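Local coordinates for TerD domain-containing protein (Streptomyces coelicolor A3, PDB 2QZ7) that is of unknown function but belongs to the TerD family of tellurite-resistance-related proteins and binds sodium ions in the crystal, at residues D45-T50 against T184-A189; M93-D98 against V107-A112; D142-V147 against A153-F158. All coordinates share one frame; numbering follows the deposited sequence.

Overall arrangement
Two antiparallel sheets face each other in this TerD domain; contact 1 lies on the outer face of one of them, contacts 2 and 3 on its inner face. In that sheet strand 104-113 runs between 44-52 and 152-160. Contact 1 covers it with residues 184-189, contact 2 joins it to strand 91-95 of the other sheet, and contact 3 lays residues 142-147 on strand 152-160. The centres lie about 10 Å (1 and 2), 12 Å (1 and 3) and 13 Å (2 and 3) apart. Asp45 of contact 1 binds a sodium ion; the side chains of Phe144 (contact 3) and Val109 (contact 2) lie about 5 Å and 12 Å from bound sodium ions.

Contact 1. Residues D45-T50 against T184-A189; sequences DIIATT and TEMGSA. With NA (sodium ion), chain D.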
ATOM      1  N   ASP A  45       7.655   2.476  -2.147  1.00 41.93           N
ATOM      2  CA  ASP A  45       7.208   2.245  -0.768  1.00 42.61           C
ATOM      3  C   ASP A  45       5.829   1.673  -0.748  1.00 42.43           C
ATOM      4  O   ASP A  45       4.897   2.204  -1.403  1.00 42.47           O
ATOM      5  CB  ASP A  45       7.131   3.554   0.026  1.00 41.72           C
ATOM      6  CG  ASP A  45       8.515   4.098   0.406  1.00 44.91           C
ATOM      7  OD1 ASP A  45       9.477   3.312   0.570  1.00 45.59           O
ATOM      8  OD2 ASP A  45       8.640   5.341   0.553  1.00 46.03           O
ATOM      9  N   ILE A  46       5.665   0.625   0.059  1.00 42.13           N
ATOM     10  CA  ILE A  46       4.311   0.255   0.500  1.00 42.77           C
ATOM     11  C   ILE A  46       3.893   1.302   1.532  1.00 43.72           C
ATOM     12  O   ILE A  46       4.657   1.622   2.470  1.00 43.16           O
ATOM     13  CB  ILE A  46       4.259  -1.133   1.183  1.00 42.40           C
ATOM     14  CG1 ILE A  46       4.770  -2.264   0.236  1.00 41.84           C
ATOM     15  CG2 ILE A  46       2.774  -1.448   1.631  1.00 44.57           C
ATOM     16  CD1 ILE A  46       4.939  -3.667   0.996  1.00 40.89           C
ATOM     17  N   ILE A  47       2.680   1.816   1.381  1.00 43.58           N
ATOM     18  CA  ILE A  47       2.151   2.818   2.315  1.00 43.34           C
ATOM     19  C   ILE A  47       0.752   2.396   2.690  1.00 42.97           C
ATOM     20  O   ILE A  47      -0.010   2.022   1.817  1.00 44.06           O
ATOM     21  CB  ILE A  47       2.072   4.229   1.628  1.00 43.25           C
ATOM     22  CG1 ILE A  47       3.477   4.690   1.140  1.00 44.76           C
ATOM     23  CG2 ILE A  47       1.466   5.235   2.595  1.00 42.72           C
ATOM     24  CD1 ILE A  47       3.434   6.050   0.341  1.00 42.23           C
ATOM     25  N   ALA A  48       0.392   2.480   3.976  1.00 43.43           N
ATOM     26  CA  ALA A  48      -1.005   2.267   4.394  1.00 41.80           C
ATOM     27  C   ALA A  48      -1.494   3.415   5.281  1.00 41.69           C
ATOM     28  O   ALA A  48      -0.689   4.105   5.916  1.00 41.92           O
ATOM     29  CB  ALA A  48      -1.158   0.929   5.159  1.00 41.83           C
ATOM     30  N   THR A  49      -2.811   3.612   5.283  1.00 42.80           N
ATOM     31  CA  THR A  49      -3.497   4.575   6.161  1.00 42.61           C
ATOM     32  C   THR A  49      -4.673   3.932   6.778  1.00 42.33           C
ATOM     33  O   THR A  49      -5.262   3.046   6.189  1.00 41.75           O
ATOM     34  CB  THR A  49      -3.964   5.800   5.388  1.00 41.49           C
ATOM     35  OG1 THR A  49      -4.390   5.366   4.097  1.00 42.49           O
ATOM     36  CG2 THR A  49      -2.755   6.804   5.186  1.00 39.86           C
ATOM     37  N   THR A  50      -5.014   4.403   7.974  1.00 42.76           N
ATOM     38  CA  THR A  50      -6.152   3.923   8.740  1.00 43.70           C
ATOM     39  C   THR A  50      -7.146   5.094   8.838  1.00 44.23           C
ATOM     40  O   THR A  50      -6.736   6.290   8.726  1.00 43.28           O
ATOM     41  CB  THR A  50      -5.696   3.500  10.167  1.00 43.52           C
ATOM     42  OG1 THR A  50      -5.021   4.605  10.786  1.00 44.00           O
ATOM     43  CG2 THR A  50      -4.711   2.339  10.075  1.00 43.91           C
ATOM     44  N   THR A 184      -2.130  11.524   1.773  1.00 41.21           N
ATOM     45  CA  THR A 184      -3.288  12.414   2.093  1.00 41.14           C
ATOM     46  C   THR A 184      -4.561  12.170   1.280  1.00 41.17           C
ATOM     47  O   THR A 184      -5.673  12.576   1.693  1.00 40.78           O
ATOM     48  CB  THR A 184      -2.936  13.919   1.923  1.00 40.90           C
ATOM     49  OG1 THR A 184      -2.991  14.276   0.527  1.00 39.90           O
ATOM     50  CG2 THR A 184      -1.533  14.221   2.499  1.00 41.08           C
ATOM     51  N   GLU A 185      -4.416  11.541   0.122  1.00 41.05           N
ATOM     52  CA  GLU A 185      -5.554  11.439  -0.820  1.00 41.09           C
ATOM     53  C   GLU A 185      -5.928  10.005  -1.130  1.00 41.69           C
ATOM     54  O   GLU A 185      -6.997   9.775  -1.680  1.00 40.07           O
ATOM     55  CB  GLU A 185      -5.270  12.186  -2.129  1.00 41.67           C
ATOM     56  CG  GLU A 185      -4.182  11.624  -2.990  1.00 44.26           C
ATOM     57  CD  GLU A 185      -3.913  12.474  -4.233  1.00 47.41           C
ATOM     58  OE1 GLU A 185      -4.478  13.573  -4.359  1.00 47.68           O
ATOM     59  OE2 GLU A 185      -3.130  12.051  -5.093  1.00 51.22           O
HETATM   60  N   MSE A 186      -5.077   9.040  -0.711  1.00 40.19           N
HETATM   61  CA  MSE A 186      -5.307   7.636  -1.075  1.00 40.95           C
HETATM   62  C   MSE A 186      -6.621   7.101  -0.474  1.00 41.89           C
HETATM   63  O   MSE A 186      -7.161   6.135  -0.989  1.00 44.08           O
HETATM   64  CB  MSE A 186      -4.151   6.729  -0.634  1.00 39.75           C
HETATM   65  CG  MSE A 186      -4.034   6.589   0.860  1.00 39.96           C
HETATM   66 SE   MSE A 186      -2.346   5.708   1.432  0.85 48.13          SE
HETATM   67  CE  MSE A 186      -2.552   4.001   0.537  1.00 44.10           C
ATOM     68  N   GLY A 187      -7.110   7.705   0.613  1.00 42.66           N
ATOM     69  CA  GLY A 187      -8.357   7.241   1.250  1.00 42.51           C
ATOM     70  C   GLY A 187      -9.605   7.979   0.831  1.00 44.50           C
ATOM     71  O   GLY A 187     -10.723   7.633   1.256  1.00 42.88           O
ATOM     72  N   SER A 188      -9.458   8.986  -0.023  1.00 45.36           N
ATOM     73  CA  SER A 188     -10.638   9.784  -0.362  1.00 47.83           C
ATOM     74  C   SER A 188     -11.594   8.966  -1.246  1.00 49.54           C
ATOM     75  O   SER A 188     -11.169   8.093  -2.024  1.00 48.34           O
ATOM     76  CB  SER A 188     -10.244  11.105  -1.042  1.00 47.65           C
ATOM     77  OG  SER A 188      -9.455  10.817  -2.187  1.00 49.67           O
ATOM     78  N   ALA A 189     -12.890   9.242  -1.080  1.00 52.88           N
ATOM     79  CA  ALA A 189     -13.940   8.660  -1.903  1.00 56.06           C
ATOM     80  C   ALA A 189     -13.635   8.819  -3.404  1.00 58.57           C
ATOM     81  O   ALA A 189     -13.449   9.951  -3.863  1.00 59.27           O
ATOM     82  CB  ALA A 189     -15.275   9.328  -1.550  1.00 56.10           C
TER
HETATM   83 NA    NA D 194      10.747   1.291   0.171  1.00 30.59          NA
HETATM   84  O   HOH W   1      12.078   2.102   1.704  1.00 28.16           O
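Selenomethionine Met186 lays its side chain on Ile47 and Thr49, two residues of strand 44-52 that face the segment 184-189 on the outer face of a beta sandwich. Its SE lies 3.4 Å from Thr49 OG1 and 4.0 Å from Ile47 CG2, while the terminal CE comes to 3.5 Å from Ile47 O. With CG set between the backbone N and the carbonyl carbon (chi1 68°), the chain runs out toward the strand and then bends at its last torsion, which turns CE toward the Ile47 carbonyl. No hydrogen bond spans the contact; the hydroxyl of Thr49 is engaged by Tyr51 OH, and Ile47 and Thr49 pair through their backbones with Gly110 and Ile108 of strand 104-113. Met186 itself sits in a type I turn from Glu185 to Ser188. Glu185 O accepts both Ser188 N and Ser188 OG, the hydroxyl lying in the carbonyl plane on a lone pair. At the start of the strand segment, Asp45 serves a sodium site completed by Leu44, Ser81, Glu91 and a water. Its OD1 binds the ion at 2.4 Å, and OD2 is hydrogen-bonded to His114 NE2.

Contact 2. Residues M93-D98 against V107-A112; sequences MTFELD and VIVGVA
Phe95 reaches from strand 91-95 to two valines of strand 104-113, and its ring carries most of this contact. CB leaves the backbone toward the other segment, and CG stands anti to the carbonyl carbon and beside the backbone N (chi1 -51°), which sends the ring on toward the valines. From CG the ring divides. On one branch CD1 lies 4.0 Å from Val107 CG1, and CE1 comes nearer to the same methyl, at 3.7 Å; the methyl approaches obliquely. At the far end CZ meets Val109, with CB and CG2 both 4.0 Å away, and here CG2 sits at the edge of the ring, near its plane. Phe95 also packs on Val26 and Val28 of strand 26-31, its neighbour in the same sheet.

This is the face-to-face packing of a beta sandwich: the strands belong to different antiparallel sheets, no hydrogen bond passes between these segments, and apolar side chains fill the interface. Both valines offer the ring the methyl anti to the backbone N, CG1 in Val107 and CG2 in Val109. Val107 turns its other methyl, CG2, toward Leu97, whose CD2 is 4.5 Å from it. Leu97 belongs to the short 3-10 segment that follows strand 91-95; its CB does not aim straight at the valine, and the end of the side chain makes the approach. Phe158 of strand 152-160 also touches Leu97, while Ile46 of strand 44-52 and Ala156 of strand 152-160 pack against Val109.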
HETATM    1  N   MSE A  93       4.673  -5.530   4.379  1.00 42.45           N
HETATM    2  CA  MSE A  93       3.953  -4.938   5.482  1.00 42.20           C
HETATM    3  C   MSE A  93       2.917  -5.955   5.949  1.00 42.56           C
HETATM    4  O   MSE A  93       2.081  -6.429   5.150  1.00 40.72           O
HETATM    5  CB  MSE A  93       3.230  -3.647   5.003  1.00 43.88           C
HETATM    6  CG  MSE A  93       2.568  -2.865   6.179  1.00 40.54           C
HETATM    7 SE   MSE A  93       1.741  -1.221   5.652  0.80 47.05          SE
HETATM    8  CE  MSE A  93       3.357  -0.245   5.301  1.00 39.48           C
ATOM      9  N   THR A  94       2.967  -6.290   7.237  1.00 42.69           N
ATOM     10  CA  THR A  94       1.968  -7.197   7.846  1.00 43.87           C
ATOM     11  C   THR A  94       0.955  -6.461   8.752  1.00 43.99           C
ATOM     12  O   THR A  94       1.351  -5.698   9.620  1.00 44.73           O
ATOM     13  CB  THR A  94       2.707  -8.291   8.619  1.00 43.95           C
ATOM     14  OG1 THR A  94       3.558  -9.011   7.717  1.00 44.84           O
ATOM     15  CG2 THR A  94       1.746  -9.279   9.346  1.00 46.11           C
ATOM     16  N   PHE A  95      -0.340  -6.754   8.604  1.00 43.94           N
ATOM     17  CA  PHE A  95      -1.381  -6.144   9.422  1.00 44.49           C
ATOM     18  C   PHE A  95      -2.040  -7.166  10.302  1.00 45.51           C
ATOM     19  O   PHE A  95      -2.499  -8.201   9.807  1.00 46.27           O
ATOM     20  CB  PHE A  95      -2.526  -5.525   8.573  1.00 42.40           C
ATOM     21  CG  PHE A  95      -2.059  -4.595   7.481  1.00 44.39           C
ATOM     22  CD1 PHE A  95      -2.407  -3.238   7.530  1.00 43.91           C
ATOM     23  CD2 PHE A  95      -1.285  -5.055   6.414  1.00 43.57           C
ATOM     24  CE1 PHE A  95      -2.000  -2.376   6.540  1.00 43.64           C
ATOM     25  CE2 PHE A  95      -0.871  -4.173   5.397  1.00 41.31           C
ATOM     26  CZ  PHE A  95      -1.256  -2.839   5.477  1.00 42.93           C
ATOM     27  N   GLU A  96      -2.129  -6.858  11.590  1.00 44.90           N
ATOM     28  CA  GLU A  96      -2.872  -7.684  12.498  1.00 45.97           C
ATOM     29  C   GLU A  96      -4.152  -6.912  12.665  1.00 45.43           C
ATOM     30  O   GLU A  96      -4.327  -6.203  13.648  1.00 45.63           O
ATOM     31  CB  GLU A  96      -2.136  -7.863  13.836  1.00 45.37           C
ATOM     32  CG  GLU A  96      -0.743  -8.524  13.762  1.00 50.60           C
ATOM     33  CD  GLU A  96      -0.739  -9.951  13.179  1.00 56.38           C
ATOM     34  OE1 GLU A  96      -1.704 -10.734  13.398  1.00 58.58           O
ATOM     35  OE2 GLU A  96       0.260 -10.298  12.495  1.00 60.07           O
ATOM     36  N   LEU A  97      -5.022  -7.032  11.663  1.00 46.21           N
ATOM     37  CA  LEU A  97      -6.325  -6.342  11.591  1.00 46.26           C
ATOM     38  C   LEU A  97      -7.190  -6.534  12.847  1.00 46.62           C
ATOM     39  O   LEU A  97      -7.790  -5.591  13.359  1.00 46.29           O
ATOM     40  CB  LEU A  97      -7.072  -6.798  10.327  1.00 45.77           C
ATOM     41  CG  LEU A  97      -6.351  -6.461   8.991  1.00 45.27           C
ATOM     42  CD1 LEU A  97      -7.124  -7.006   7.806  1.00 43.06           C
ATOM     43  CD2 LEU A  97      -6.160  -4.996   8.812  1.00 45.45           C
ATOM     44  N   ASP A  98      -7.203  -7.752  13.361  1.00 48.02           N
ATOM     45  CA  ASP A  98      -8.017  -8.100  14.521  1.00 49.41           C
ATOM     46  C   ASP A  98      -7.594  -7.355  15.787  1.00 49.76           C
ATOM     47  O   ASP A  98      -8.355  -7.272  16.723  1.00 50.22           O
ATOM     48  CB  ASP A  98      -8.033  -9.618  14.729  1.00 50.28           C
ATOM     49  CG  ASP A  98      -6.647 -10.213  15.047  1.00 52.50           C
ATOM     50  OD1 ASP A  98      -6.643 -11.282  15.697  1.00 56.59           O
ATOM     51  OD2 ASP A  98      -5.578  -9.678  14.627  1.00 53.94           O
ATOM     52  N   VAL A 107      -8.926   0.426   6.415  1.00 42.54           N
ATOM     53  CA  VAL A 107      -7.524   0.508   6.112  1.00 44.02           C
ATOM     54  C   VAL A 107      -7.338   0.455   4.594  1.00 44.17           C
ATOM     55  O   VAL A 107      -7.965  -0.362   3.909  1.00 43.96           O
ATOM     56  CB  VAL A 107      -6.706  -0.652   6.789  1.00 44.01           C
ATOM     57  CG1 VAL A 107      -5.194  -0.517   6.444  1.00 44.41           C
ATOM     58  CG2 VAL A 107      -6.937  -0.627   8.292  1.00 44.13           C
ATOM     59  N   ILE A 108      -6.500   1.331   4.056  1.00 43.38           N
ATOM     60  CA  ILE A 108      -6.150   1.198   2.672  1.00 43.67           C
ATOM     61  C   ILE A 108      -4.665   1.125   2.459  1.00 43.55           C
ATOM     62  O   ILE A 108      -3.903   1.838   3.106  1.00 41.70           O
ATOM     63  CB  ILE A 108      -6.930   2.171   1.736  1.00 46.71           C
ATOM     64  CG1 ILE A 108      -6.363   2.365   0.352  1.00 47.08           C
ATOM     65  CG2 ILE A 108      -7.279   3.506   2.334  1.00 51.15           C
ATOM     66  CD1 ILE A 108      -7.667   2.616  -0.581  1.00 52.50           C
ATOM     67  N   VAL A 109      -4.249   0.221   1.585  1.00 42.36           N
ATOM     68  CA  VAL A 109      -2.797   0.052   1.358  1.00 43.08           C
ATOM     69  C   VAL A 109      -2.529   0.238  -0.123  1.00 42.20           C
ATOM     70  O   VAL A 109      -3.356  -0.119  -0.952  1.00 41.34           O
ATOM     71  CB  VAL A 109      -2.290  -1.317   1.913  1.00 43.84           C
ATOM     72  CG1 VAL A 109      -2.965  -2.440   1.233  1.00 43.70           C
ATOM     73  CG2 VAL A 109      -0.752  -1.449   1.769  1.00 43.20           C
ATOM     74  N   GLY A 110      -1.393   0.851  -0.426  1.00 41.29           N
ATOM     75  CA  GLY A 110      -0.986   1.124  -1.790  1.00 40.46           C
ATOM     76  C   GLY A 110       0.537   1.156  -1.909  1.00 41.79           C
ATOM     77  O   GLY A 110       1.272   0.796  -0.958  1.00 41.22           O
ATOM     78  N   VAL A 111       0.991   1.538  -3.082  1.00 41.46           N
ATOM     79  CA  VAL A 111       2.394   1.578  -3.401  1.00 41.84           C
ATOM     80  C   VAL A 111       2.660   2.905  -4.081  1.00 42.47           C
ATOM     81  O   VAL A 111       1.946   3.318  -5.010  1.00 43.03           O
ATOM     82  CB  VAL A 111       2.823   0.366  -4.274  1.00 42.25           C
ATOM     83  CG1 VAL A 111       4.282   0.518  -4.797  1.00 40.33           C
ATOM     84  CG2 VAL A 111       2.687  -0.972  -3.491  1.00 40.97           C
ATOM     85  N   ALA A 112       3.691   3.592  -3.604  1.00 42.94           N
ATOM     86  CA  ALA A 112       4.093   4.874  -4.179  1.00 42.65           C
ATOM     87  C   ALA A 112       5.530   4.858  -4.724  1.00 42.34           C
ATOM     88  O   ALA A 112       6.426   4.280  -4.104  1.00 42.46           O
ATOM     89  CB  ALA A 112       3.925   6.006  -3.142  1.00 42.22           C
TER

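Contact 3. Residues D142-V147 against A153-F158; sequences DGFERV and ATVAEF
The Phe144 ring is set against strand 152-160 with its two neighbours there meeting it differently. Its CG stands beside the backbone N and anti to the carbonyl carbon (chi1 -56°), which carries the ring end toward the strand although CB does not aim there. Ala153 CB lies at the ring edge, near its plane, 4.4 Å from CD1, whereas Val155 CG1 approaches CE1 obliquely at 3.7 Å. Val147 also places CG2 at the edge, in the ring plane, and that methyl touches Ala153 CB at 3.8 Å; the alanine methyl is met by both Phe144 and Val147. Asp142 helps set the backbone: its OD1 accepts Phe144 N at 2.8 Å in an Asx turn, on the anti side and 31° out of the carboxylate plane. OD2 takes Arg146 NH2 at 2.8 Å on the syn side, in a salt bridge that NH2 shares with Glu170. A classic beta bulge at Val155 and Ala156, opposite Val109, breaks the regular pairing of strands 152-160 and 104-113. Phe144 stacks on Phe122, a sodium-site residue, and touches Val111 of strand 104-113. Val130 of strand 129-134 packs on Phe144 and Val155, holding the ring between strands of the two sheets.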
ATOM      1  N   ASP A 142      -0.832  -8.541  -8.437  1.00 47.68           N
ATOM      2  CA  ASP A 142      -0.893  -7.522  -9.492  1.00 47.39           C
ATOM      3  C   ASP A 142       0.483  -7.029  -9.964  1.00 46.95           C
ATOM      4  O   ASP A 142       1.392  -6.861  -9.164  1.00 46.46           O
ATOM      5  CB  ASP A 142      -1.659  -6.313  -8.983  1.00 47.24           C
ATOM      6  CG  ASP A 142      -2.439  -5.623 -10.069  1.00 48.41           C
ATOM      7  OD1 ASP A 142      -1.944  -4.622 -10.634  1.00 49.05           O
ATOM      8  OD2 ASP A 142      -3.565  -6.078 -10.345  1.00 50.56           O
ATOM      9  N   GLY A 143       0.593  -6.727 -11.253  1.00 46.37           N
ATOM     10  CA  GLY A 143       1.803  -6.138 -11.814  1.00 46.52           C
ATOM     11  C   GLY A 143       1.685  -4.673 -12.191  1.00 46.27           C
ATOM     12  O   GLY A 143       2.551  -4.137 -12.899  1.00 46.33           O
ATOM     13  N   PHE A 144       0.595  -4.038 -11.748  1.00 46.10           N
ATOM     14  CA  PHE A 144       0.336  -2.604 -11.961  1.00 45.83           C
ATOM     15  C   PHE A 144       0.123  -2.204 -13.427  1.00 46.46           C
ATOM     16  O   PHE A 144       0.284  -1.022 -13.794  1.00 45.48           O
ATOM     17  CB  PHE A 144       1.422  -1.725 -11.324  1.00 45.98           C
ATOM     18  CG  PHE A 144       1.630  -1.964  -9.828  1.00 46.08           C
ATOM     19  CD1 PHE A 144       0.845  -1.297  -8.885  1.00 45.33           C
ATOM     20  CD2 PHE A 144       2.623  -2.837  -9.384  1.00 44.56           C
ATOM     21  CE1 PHE A 144       1.036  -1.484  -7.510  1.00 46.78           C
ATOM     22  CE2 PHE A 144       2.831  -3.048  -8.020  1.00 45.68           C
ATOM     23  CZ  PHE A 144       2.038  -2.360  -7.079  1.00 47.62           C
ATOM     24  N   GLU A 145      -0.266  -3.180 -14.250  1.00 47.16           N
ATOM     25  CA  GLU A 145      -0.482  -2.954 -15.667  1.00 47.78           C
ATOM     26  C   GLU A 145      -1.617  -1.968 -15.893  1.00 48.48           C
ATOM     27  O   GLU A 145      -1.554  -1.139 -16.797  1.00 48.42           O
ATOM     28  CB  GLU A 145      -0.763  -4.273 -16.388  1.00 48.54           C
ATOM     29  CG  GLU A 145       0.433  -5.245 -16.383  1.00 49.72           C
ATOM     30  CD  GLU A 145       0.352  -6.313 -15.274  1.00 52.02           C
ATOM     31  OE1 GLU A 145      -0.424  -6.143 -14.285  1.00 49.87           O
ATOM     32  OE2 GLU A 145       1.076  -7.335 -15.417  1.00 53.27           O
ATOM     33  N   ARG A 146      -2.640  -2.043 -15.047  1.00 48.85           N
ATOM     34  CA  ARG A 146      -3.809  -1.188 -15.173  1.00 49.46           C
ATOM     35  C   ARG A 146      -3.534   0.264 -14.810  1.00 48.86           C
ATOM     36  O   ARG A 146      -4.318   1.154 -15.147  1.00 48.64           O
ATOM     37  CB  ARG A 146      -4.938  -1.731 -14.306  1.00 50.22           C
ATOM     38  CG  ARG A 146      -5.728  -2.838 -14.997  1.00 52.43           C
ATOM     39  CD  ARG A 146      -6.717  -3.477 -14.036  1.00 56.07           C
ATOM     40  NE  ARG A 146      -6.074  -4.080 -12.854  1.00 57.57           N
ATOM     41  CZ  ARG A 146      -6.746  -4.443 -11.769  1.00 56.04           C
ATOM     42  NH1 ARG A 146      -8.058  -4.254 -11.722  1.00 57.45           N
ATOM     43  NH2 ARG A 146      -6.128  -5.008 -10.749  1.00 56.19           N
ATOM     44  N   VAL A 147      -2.429   0.483 -14.107  1.00 47.83           N
ATOM     45  CA  VAL A 147      -2.052   1.791 -13.608  1.00 47.12           C
ATOM     46  C   VAL A 147      -0.627   2.142 -14.075  1.00 47.11           C
ATOM     47  O   VAL A 147       0.139   2.768 -13.332  1.00 47.03           O
ATOM     48  CB  VAL A 147      -2.222   1.909 -12.024  1.00 47.49           C
ATOM     49  CG1 VAL A 147      -3.699   1.852 -11.642  1.00 46.79           C
ATOM     50  CG2 VAL A 147      -1.418   0.829 -11.254  1.00 45.38           C
ATOM     51  N   ALA A 153      -0.316   4.119  -6.471  1.00 42.60           N
ATOM     52  CA  ALA A 153      -1.574   3.358  -6.615  1.00 43.06           C
ATOM     53  C   ALA A 153      -2.050   2.710  -5.334  1.00 43.22           C
ATOM     54  O   ALA A 153      -1.267   2.086  -4.622  1.00 43.95           O
ATOM     55  CB  ALA A 153      -1.436   2.283  -7.701  1.00 42.83           C
ATOM     56  N   THR A 154      -3.351   2.775  -5.063  1.00 43.13           N
ATOM     57  CA  THR A 154      -3.909   1.917  -3.987  1.00 43.04           C
ATOM     58  C   THR A 154      -3.982   0.517  -4.579  1.00 43.56           C
ATOM     59  O   THR A 154      -4.071   0.389  -5.818  1.00 42.51           O
ATOM     60  CB  THR A 154      -5.308   2.388  -3.536  1.00 42.26           C
ATOM     61  OG1 THR A 154      -6.156   2.522  -4.683  1.00 43.49           O
ATOM     62  CG2 THR A 154      -5.177   3.735  -2.866  1.00 42.00           C
ATOM     63  N   VAL A 155      -3.896  -0.529  -3.741  1.00 43.14           N
ATOM     64  CA  VAL A 155      -4.087  -1.889  -4.231  1.00 44.37           C
ATOM     65  C   VAL A 155      -5.217  -2.641  -3.477  1.00 44.68           C
ATOM     66  O   VAL A 155      -5.868  -3.514  -4.078  1.00 44.49           O
ATOM     67  CB  VAL A 155      -2.765  -2.765  -4.249  1.00 45.26           C
ATOM     68  CG1 VAL A 155      -1.560  -2.015  -4.929  1.00 44.32           C
ATOM     69  CG2 VAL A 155      -2.406  -3.217  -2.891  1.00 46.49           C
ATOM     70  N   ALA A 156      -5.452  -2.319  -2.191  1.00 44.37           N
ATOM     71  CA  ALA A 156      -6.392  -3.123  -1.377  1.00 44.35           C
ATOM     72  C   ALA A 156      -7.054  -2.294  -0.295  1.00 45.05           C
ATOM     73  O   ALA A 156      -6.419  -1.405   0.306  1.00 43.95           O
ATOM     74  CB  ALA A 156      -5.647  -4.338  -0.734  1.00 43.12           C
ATOM     75  N   GLU A 157      -8.309  -2.622  -0.014  1.00 43.37           N
ATOM     76  CA  GLU A 157      -9.055  -1.963   1.044  1.00 44.36           C
ATOM     77  C   GLU A 157      -9.508  -3.024   2.063  1.00 44.11           C
ATOM     78  O   GLU A 157     -10.048  -4.054   1.663  1.00 43.89           O
ATOM     79  CB  GLU A 157     -10.304  -1.275   0.445  1.00 43.61           C
ATOM     80  CG  GLU A 157     -11.144  -0.581   1.465  1.00 45.39           C
ATOM     81  CD  GLU A 157     -12.497  -0.164   0.970  1.00 48.75           C
ATOM     82  OE1 GLU A 157     -13.330  -1.057   0.672  1.00 49.23           O
ATOM     83  OE2 GLU A 157     -12.741   1.059   0.922  1.00 48.55           O
ATOM     84  N   PHE A 158      -9.292  -2.775   3.353  1.00 43.97           N
ATOM     85  CA  PHE A 158      -9.891  -3.585   4.412  1.00 43.37           C
ATOM     86  C   PHE A 158     -10.896  -2.715   5.176  1.00 44.24           C
ATOM     87  O   PHE A 158     -10.600  -1.558   5.528  1.00 43.86           O
ATOM     88  CB  PHE A 158      -8.827  -4.179   5.346  1.00 43.08           C
ATOM     89  CG  PHE A 158      -7.651  -4.793   4.603  1.00 44.90           C
ATOM     90  CD1 PHE A 158      -7.738  -6.080   4.080  1.00 45.57           C
ATOM     91  CD2 PHE A 158      -6.494  -4.066   4.410  1.00 46.11           C
ATOM     92  CE1 PHE A 158      -6.667  -6.634   3.353  1.00 47.66           C
ATOM     93  CE2 PHE A 158      -5.379  -4.614   3.729  1.00 47.92           C
ATOM     94  CZ  PHE A 158      -5.491  -5.892   3.174  1.00 47.54           C
TER